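Side-chain contacts in VP4 CORE protein (Bluetongue virus, PDB 2JHP), which caps the viral messenger RNA as a multifunctional core enzyme that carries out several steps of cap synthesis: residues E103-I106 with G107-R110; M241-S244 with K245-L249; T281-A284 with E285-G289. All coordinates share one frame; numbering follows the deposited sequence.

How the contacts relate
Contacts 1 and 3 each lie within a single helix, 99-112 and 280-295, on the surface; contact 2 is partly buried, joining a loop to the start of a short helix. Contact 1 is dominated by arginines near one glutamate, contact 3 by a cation-pi pair, and contact 2 by a carboxylate that collects backbone N-H groups beside an S-adenosyl-L-homocysteine. Contacts 2 and 3 belong to one region of the fold, their centres about 14 Å apart, and touch where L288 CD1 packs on D243 O at 3.9 Å. Contact 1 stands about 57 Å, centre to centre, from contact 2.

Contact 1 (E103-I106 with G107-R110); sequences ENEI and GRRR
E105 turns its carboxylate to two arginines, R108 and R109. Its OE1 lies 3.6 Å from R108 NH1, a long salt bridge reached at the edge of the guanidinium, with carboxylate and guanidinium planes 68° apart. With CG anti to the backbone N (chi1 -168°) and a bend at chi2, the carboxylate comes round beside the R108 guanidinium, the two side chains crossing at about a right angle. OE2, in turn, is 4.1 Å from R109 NH2 but well out of that guanidinium plane, so any attraction is purely electrostatic. R109 also forms a weak hydrogen bond from NE to D86 O.

Backbone bonding is that of a regular alpha helix, 99-112, each N-H meeting the carbonyl four residues back; R108 N to N104 O (2.9 Å) and R110 N to I106 O (2.7 Å) are two of the rungs.

Van der Waals contacts complete the turn. N104 CB lies over one face of the R108 guanidinium, 3.5 Å from NH2. Farther along, I106 and R110 run side by side, the methyl CG2 of I106 approaching the guanidinium edge at NE (4.1 Å), while the charged end of R110 continues to salt bridges with D492 and D47.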
loop_
_atom_site.group_PDB
_atom_site.type_symbol
_atom_site.label_atom_id
_atom_site.label_comp_id
_atom_site.label_asym_id
_atom_site.label_seq_id
_atom_site.Cartn_x
_atom_site.Cartn_y
_atom_site.Cartn_z
ATOM N N GLU A 103 13.665 -21.915 9.431
ATOM C CA GLU A 103 12.370 -21.305 9.715
ATOM C C GLU A 103 12.428 -19.772 9.727
ATOM O O GLU A 103 11.544 -19.115 9.173
ATOM C CB GLU A 103 11.798 -21.853 11.025
ATOM C CG GLU A 103 11.529 -23.358 10.986
ATOM C CD GLU A 103 10.616 -23.859 12.105
ATOM O OE1 GLU A 103 10.854 -23.521 13.293
ATOM O OE2 GLU A 103 9.662 -24.610 11.783
ATOM N N ASN A 104 13.468 -19.215 10.359
ATOM C CA ASN A 104 13.723 -17.764 10.355
ATOM C C ASN A 104 13.934 -17.226 8.948
ATOM O O ASN A 104 13.551 -16.094 8.649
ATOM C CB ASN A 104 14.946 -17.419 11.205
ATOM C CG ASN A 104 14.753 -17.712 12.691
ATOM O OD1 ASN A 104 15.513 -18.472 13.276
ATOM N ND2 ASN A 104 13.760 -17.086 13.304
ATOM N N GLU A 105 14.552 -18.038 8.091
ATOM C CA GLU A 105 14.675 -17.693 6.677
ATOM C C GLU A 105 13.301 -17.557 6.028
ATOM O O GLU A 105 13.012 -16.529 5.405
ATOM C CB GLU A 105 15.522 -18.706 5.913
ATOM C CG GLU A 105 15.897 -18.228 4.524
ATOM C CD GLU A 105 16.719 -16.951 4.555
ATOM O OE1 GLU A 105 17.770 -16.951 5.227
ATOM O OE2 GLU A 105 16.320 -15.951 3.913
ATOM N N ILE A 106 12.463 -18.581 6.190
ATOM C CA ILE A 106 11.073 -18.532 5.727
ATOM C C ILE A 106 10.359 -17.302 6.264
ATOM O O ILE A 106 9.773 -16.536 5.503
ATOM C CB ILE A 106 10.266 -19.792 6.107
ATOM C CG1 ILE A 106 10.952 -21.060 5.576
ATOM C CG2 ILE A 106 8.842 -19.683 5.574
ATOM C CD1 ILE A 106 10.212 -22.355 5.895
ATOM N N GLY A 107 10.446 -17.105 7.573
ATOM C CA GLY A 107 9.758 -16.004 8.239
ATOM C C GLY A 107 10.150 -14.620 7.770
ATOM O O GLY A 107 9.280 -13.777 7.538
ATOM N N ARG A 108 11.455 -14.378 7.640
ATOM C CA ARG A 108 11.942 -13.090 7.133
ATOM C C ARG A 108 11.448 -12.832 5.711
ATOM O O ARG A 108 10.856 -11.773 5.433
ATOM C CB ARG A 108 13.472 -12.997 7.183
ATOM C CG ARG A 108 14.057 -12.954 8.576
ATOM C CD ARG A 108 15.549 -12.732 8.521
ATOM N NE ARG A 108 16.232 -13.425 9.611
ATOM C CZ ARG A 108 16.952 -14.537 9.467
ATOM N NH1 ARG A 108 17.103 -15.095 8.269
ATOM N NH2 ARG A 108 17.534 -15.090 10.529
ATOM N N ARG A 109 11.661 -13.801 4.818
ATOM C CA ARG A 109 11.206 -13.639 3.435
ATOM C C ARG A 109 9.692 -13.534 3.398
ATOM O O ARG A 109 9.124 -12.796 2.606
ATOM C CB ARG A 109 11.695 -14.767 2.526
ATOM C CG ARG A 109 11.072 -14.719 1.129
ATOM C CD ARG A 109 11.771 -13.766 0.164
ATOM N NE ARG A 109 12.822 -14.491 -0.545
ATOM C CZ ARG A 109 14.104 -14.522 -0.187
ATOM N NH1 ARG A 109 14.965 -15.232 -0.904
ATOM N NH2 ARG A 109 14.535 -13.846 0.877
ATOM N N ARG A 110 9.033 -14.237 4.305
ATOM C CA ARG A 110 7.585 -14.132 4.429
ATOM C C ARG A 110 7.109 -12.688 4.760
ATOM O O ARG A 110 6.140 -12.195 4.167
ATOM C CB ARG A 110 7.096 -15.125 5.465
ATOM C CG ARG A 110 5.737 -15.596 5.193
ATOM C CD ARG A 110 5.732 -17.031 4.792
ATOM N NE ARG A 110 5.166 -17.905 5.816
ATOM C CZ ARG A 110 3.881 -18.007 6.137
ATOM N NH1 ARG A 110 2.925 -17.291 5.567
ATOM N NH2 ARG A 110 3.557 -18.861 7.052
#

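Contact 2 (M241-S244 with K245-L249); sequences MVDS and KKDIL. With SAH (S-adenosyl-L-homocysteine), chain C.
The adenine-binding loop of a Rossmann-like methyltransferase domain runs here from strand 235-238 into helix 246-249, and V242, D243 and S244 on the loop meet D247 on the helix. The seven-stranded sheet whose edge strand 235-238 leads into the loop, in the order 3-2-1-4-5-7-6, is that of class I methyltransferases, and V242 supplies the adenine recognition familiar from them: its N donates to N1 of S-adenosyl-L-homocysteine at 3.0 Å, while the ligand's N6 donates to V242 O at the same distance. The bent side chain of M241 lies over one face of the adenine, CE 3.4 Å from N7.

Just beyond, the carboxylate of D247 turns back to the loop, its CG beside the backbone N (chi1 -56°). OD2 accepts the N-H of D243 at 3.1 Å, nearly along its C-O axis, and a weaker, almost straight bond from S244 N at 3.3 Å. In return D247 N donates to S244 O, reaching that oxygen from above the carbonyl plane and closing the turn that leads into the helix. Apolar contact supplements this: V242 CG1 meets I248 CD1 at 4.2 Å, and both side chains also pack on I292 of helix 280-295.

One feature works against the arrangement. The carboxylates of D243 and D247 are nearly coplanar, with OD1 of the former 3.1 Å from OD2 of the latter. Two backbone N-H groups probably offset part of the repulsion at OD2, but the closeness could still favour protonation of one acid.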
loop_
_atom_site.group_PDB
_atom_site.type_symbol
_atom_site.label_atom_id
_atom_site.label_comp_id
_atom_site.label_asym_id
_atom_site.label_seq_id
_atom_site.Cartn_x
_atom_site.Cartn_y
_atom_site.Cartn_z
ATOM N N MET A 241 24.188 35.464 -11.433
ATOM C CA MET A 241 23.941 35.743 -10.028
ATOM C C MET A 241 22.595 36.459 -9.865
ATOM O O MET A 241 22.339 37.490 -10.488
ATOM C CB MET A 241 25.086 36.553 -9.423
ATOM C CG MET A 241 24.911 36.810 -7.948
ATOM S SD MET A 241 26.447 36.822 -7.030
ATOM C CE MET A 241 26.986 35.121 -7.150
ATOM N N VAL A 242 21.746 35.900 -9.013
ATOM C CA VAL A 242 20.351 36.315 -8.908
ATOM C C VAL A 242 20.138 37.338 -7.791
ATOM O O VAL A 242 20.440 37.070 -6.627
ATOM C CB VAL A 242 19.444 35.080 -8.704
ATOM C CG1 VAL A 242 17.973 35.478 -8.583
ATOM C CG2 VAL A 242 19.647 34.082 -9.847
ATOM N N ASP A 243 19.625 38.512 -8.154
ATOM C CA ASP A 243 19.296 39.544 -7.164
ATOM C C ASP A 243 17.826 39.988 -7.215
ATOM O O ASP A 243 17.313 40.557 -6.244
ATOM C CB ASP A 243 20.275 40.743 -7.230
ATOM C CG ASP A 243 20.296 41.439 -8.594
ATOM O OD1 ASP A 243 19.706 40.917 -9.566
ATOM O OD2 ASP A 243 20.919 42.523 -8.691
ATOM N N SER A 244 17.154 39.712 -8.335
ATOM C CA SER A 244 15.728 40.027 -8.486
ATOM C C SER A 244 14.960 38.961 -9.254
ATOM O O SER A 244 15.546 38.116 -9.939
ATOM C CB SER A 244 15.524 41.388 -9.152
ATOM O OG SER A 244 16.186 41.454 -10.404
ATOM N N LYS A 245 13.636 39.015 -9.129
ATOM C CA LYS A 245 12.738 38.117 -9.842
ATOM C C LYS A 245 12.968 38.161 -11.349
ATOM O O LYS A 245 12.752 37.163 -12.036
ATOM C CB LYS A 245 11.279 38.461 -9.523
ATOM C CG LYS A 245 10.875 39.903 -9.817
ATOM C CD LYS A 245 9.383 40.107 -9.635
ATOM C CE LYS A 245 8.997 41.564 -9.908
ATOM N NZ LYS A 245 7.538 41.832 -9.729
ATOM N N LYS A 246 13.410 39.317 -11.849
ATOM C CA LYS A 246 13.697 39.513 -13.270
ATOM C C LYS A 246 14.611 38.439 -13.859
ATOM O O LYS A 246 14.440 38.042 -15.013
ATOM C CB LYS A 246 14.318 40.888 -13.503
ATOM C CG LYS A 246 13.336 42.072 -13.429
ATOM C CD LYS A 246 14.059 43.421 -13.284
ATOM C CE LYS A 246 14.668 43.896 -14.597
ATOM N NZ LYS A 246 15.318 45.237 -14.459
ATOM N N ASP A 247 15.570 37.966 -13.064
ATOM C CA ASP A 247 16.533 36.953 -13.508
ATOM C C ASP A 247 15.902 35.581 -13.748
ATOM O O ASP A 247 16.512 34.710 -14.367
ATOM C CB ASP A 247 17.668 36.823 -12.487
ATOM C CG ASP A 247 18.369 38.141 -12.223
ATOM O OD1 ASP A 247 18.696 38.846 -13.205
ATOM O OD2 ASP A 247 18.594 38.472 -11.037
ATOM N N ILE A 248 14.679 35.409 -13.249
ATOM C CA ILE A 248 13.956 34.140 -13.300
ATOM C C ILE A 248 12.757 34.210 -14.247
ATOM O O ILE A 248 12.460 33.244 -14.950
ATOM C CB ILE A 248 13.491 33.719 -11.890
ATOM C CG1 ILE A 248 14.677 33.715 -10.924
ATOM C CG2 ILE A 248 12.810 32.349 -11.922
ATOM C CD1 ILE A 248 14.280 33.693 -9.497
ATOM N N LEU A 249 12.074 35.355 -14.254
ATOM C CA LEU A 249 10.974 35.608 -15.184
ATOM C C LEU A 249 11.362 35.359 -16.644
ATOM O O LEU A 249 10.581 34.775 -17.401
ATOM C CB LEU A 249 10.434 37.046 -15.046
ATOM C CG LEU A 249 9.256 37.445 -14.140
ATOM C CD1 LEU A 249 8.339 36.279 -13.762
ATOM C CD2 LEU A 249 9.740 38.159 -12.898
HETATM N N SAH C . 23.273 23.706 -3.742
HETATM C CA SAH C . 24.747 23.481 -3.607
HETATM C CB SAH C . 25.311 24.067 -2.309
HETATM C CG SAH C . 25.157 25.582 -2.201
HETATM S SD SAH C . 26.755 26.412 -2.315
HETATM C C SAH C . 25.072 21.995 -3.719
HETATM O O SAH C . 24.232 21.137 -3.441
HETATM O OXT SAH C . 26.181 21.623 -4.103
HETATM C "C5'" SAH C . 26.039 28.061 -2.444
HETATM C "C4'" SAH C . 26.235 28.583 -3.856
HETATM O "O4'" SAH C . 25.458 29.732 -4.073
HETATM C "C3'" SAH C . 27.668 28.990 -4.153
HETATM O "O3'" SAH C . 28.221 28.006 -4.990
HETATM C "C2'" SAH C . 27.566 30.333 -4.859
HETATM O "O2'" SAH C . 28.220 30.309 -6.104
HETATM C "C1'" SAH C . 26.079 30.476 -5.097
HETATM N N9 SAH C . 25.534 31.842 -5.078
HETATM C C8 SAH C . 25.873 32.893 -4.267
HETATM N N7 SAH C . 25.080 33.943 -4.585
HETATM C C5 SAH C . 24.237 33.572 -5.573
HETATM C C6 SAH C . 23.232 34.241 -6.264
HETATM N N6 SAH C . 22.951 35.508 -5.980
HETATM N N1 SAH C . 22.526 33.578 -7.254
HETATM C C2 SAH C . 22.815 32.265 -7.552
HETATM N N3 SAH C . 23.813 31.608 -6.856
HETATM C C4 SAH C . 24.511 32.251 -5.888
#

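Contact 3 (T281-A284 with E285-G289); sequences TRFA and EDRLG
One face of the F283 ring carries the guanidinium end of R287, whose NE stands 3.6 Å above the ring plane, over its centre. This is a cation-pi pair spaced i to i+4 on helix 280-295, which packs beside strand 302-308 of the Rossmann-like sheet. R287 CZ is 4.4 Å from the ring centroid and only 14° off the ring normal, yet the two planes are inclined at 53°, so the pair is no parallel stack. Over one face of the guanidinium lies D286 CB, offset toward the rim. The ring also takes part in a cation-pi interaction with K313.

F283 CG is anti to the backbone N and the R287 chain, as modelled, bends at chi2 and chi3, bringing NE over the ring; R287 CG touches F283 CE2 at 3.8 Å. NH1 of the arginine forms a salt bridge with E290; D286 OD2, 3.7 Å from R287 NH2 and well out of the guanidinium plane, adds attraction of charge alone.

On another side of the turn T281 and E285 run side by side, the E285 side chain lying about 5 Å from the bound S-adenosyl-L-homocysteine. E285 OE1 and D286 OD1 both pair with R308 NH1, so this cation bridges adjacent acids. E285 OE2, weakly bonded to S268 OG, ends 4.1 Å from the methyl CG2 of T281.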
loop_
_atom_site.group_PDB
_atom_site.type_symbol
_atom_site.label_atom_id
_atom_site.label_comp_id
_atom_site.label_asym_id
_atom_site.label_seq_id
_atom_site.Cartn_x
_atom_site.Cartn_y
_atom_site.Cartn_z
ATOM N N THR A 281 24.972 39.346 6.361
ATOM C CA THR A 281 25.004 38.851 4.978
ATOM C C THR A 281 24.142 37.599 4.763
ATOM O O THR A 281 23.279 37.573 3.872
ATOM C CB THR A 281 26.439 38.477 4.560
ATOM O OG1 THR A 281 27.375 39.390 5.149
ATOM C CG2 THR A 281 26.586 38.495 3.050
ATOM N N ARG A 282 24.396 36.566 5.571
ATOM C CA ARG A 282 23.661 35.298 5.488
ATOM C C ARG A 282 22.159 35.503 5.696
ATOM O O ARG A 282 21.329 34.799 5.102
ATOM C CB ARG A 282 24.170 34.305 6.532
ATOM C CG ARG A 282 25.498 33.650 6.216
ATOM C CD ARG A 282 25.724 32.429 7.106
ATOM N NE ARG A 282 25.577 32.740 8.531
ATOM C CZ ARG A 282 25.264 31.853 9.475
ATOM N NH1 ARG A 282 25.157 32.249 10.741
ATOM N NH2 ARG A 282 25.058 30.575 9.164
ATOM N N PHE A 283 21.829 36.471 6.550
ATOM C CA PHE A 283 20.452 36.794 6.882
ATOM C C PHE A 283 19.749 37.481 5.703
ATOM O O PHE A 283 18.629 37.123 5.343
ATOM C CB PHE A 283 20.419 37.673 8.134
ATOM C CG PHE A 283 19.076 37.730 8.800
ATOM C CD1 PHE A 283 18.714 36.771 9.743
ATOM C CD2 PHE A 283 18.175 38.752 8.494
ATOM C CE1 PHE A 283 17.465 36.815 10.367
ATOM C CE2 PHE A 283 16.913 38.808 9.112
ATOM C CZ PHE A 283 16.562 37.836 10.055
ATOM N N ALA A 284 20.422 38.457 5.096
ATOM C CA ALA A 284 19.851 39.187 3.966
ATOM C C ALA A 284 19.712 38.320 2.709
ATOM O O ALA A 284 18.915 38.635 1.831
ATOM C CB ALA A 284 20.651 40.454 3.681
ATOM N N GLU A 285 20.488 37.242 2.629
ATOM C CA GLU A 285 20.347 36.254 1.540
ATOM C C GLU A 285 19.135 35.360 1.727
ATOM O O GLU A 285 18.382 35.145 0.784
ATOM C CB GLU A 285 21.596 35.380 1.383
ATOM C CG GLU A 285 22.837 36.148 0.952
ATOM C CD GLU A 285 24.101 35.323 1.093
ATOM O OE1 GLU A 285 24.099 34.346 1.883
ATOM O OE2 GLU A 285 25.096 35.659 0.414
ATOM N N ASP A 286 18.955 34.837 2.936
ATOM C CA ASP A 286 17.798 33.993 3.217
ATOM C C ASP A 286 16.517 34.798 3.018
ATOM O O ASP A 286 15.576 34.312 2.392
ATOM C CB ASP A 286 17.855 33.408 4.637
ATOM C CG ASP A 286 19.033 32.439 4.850
ATOM O OD1 ASP A 286 19.723 32.055 3.870
ATOM O OD2 ASP A 286 19.244 32.046 6.017
ATOM N N ARG A 287 16.506 36.027 3.539
ATOM C CA ARG A 287 15.384 36.958 3.386
ATOM C C ARG A 287 15.098 37.304 1.922
ATOM O O ARG A 287 13.943 37.531 1.560
ATOM C CB ARG A 287 15.620 38.277 4.162
ATOM C CG ARG A 287 15.398 38.278 5.695
ATOM C CD ARG A 287 14.748 36.986 6.248
ATOM N NE ARG A 287 15.748 36.112 6.869
ATOM C CZ ARG A 287 15.602 34.806 7.064
ATOM N NH1 ARG A 287 14.493 34.190 6.680
ATOM N NH2 ARG A 287 16.580 34.109 7.637
ATOM N N LEU A 288 16.152 37.366 1.102
ATOM C CA LEU A 288 16.022 37.729 -0.313
ATOM C C LEU A 288 15.303 36.644 -1.097
ATOM O O LEU A 288 14.389 36.941 -1.869
ATOM C CB LEU A 288 17.386 37.999 -0.955
ATOM C CG LEU A 288 17.347 38.446 -2.421
ATOM C CD1 LEU A 288 16.552 39.749 -2.552
ATOM C CD2 LEU A 288 18.751 38.603 -3.020
ATOM N N GLY A 289 15.734 35.399 -0.885
ATOM C CA GLY A 289 15.147 34.228 -1.523
ATOM C C GLY A 289 13.663 34.134 -1.269
ATOM O O GLY A 289 12.891 33.826 -2.178
#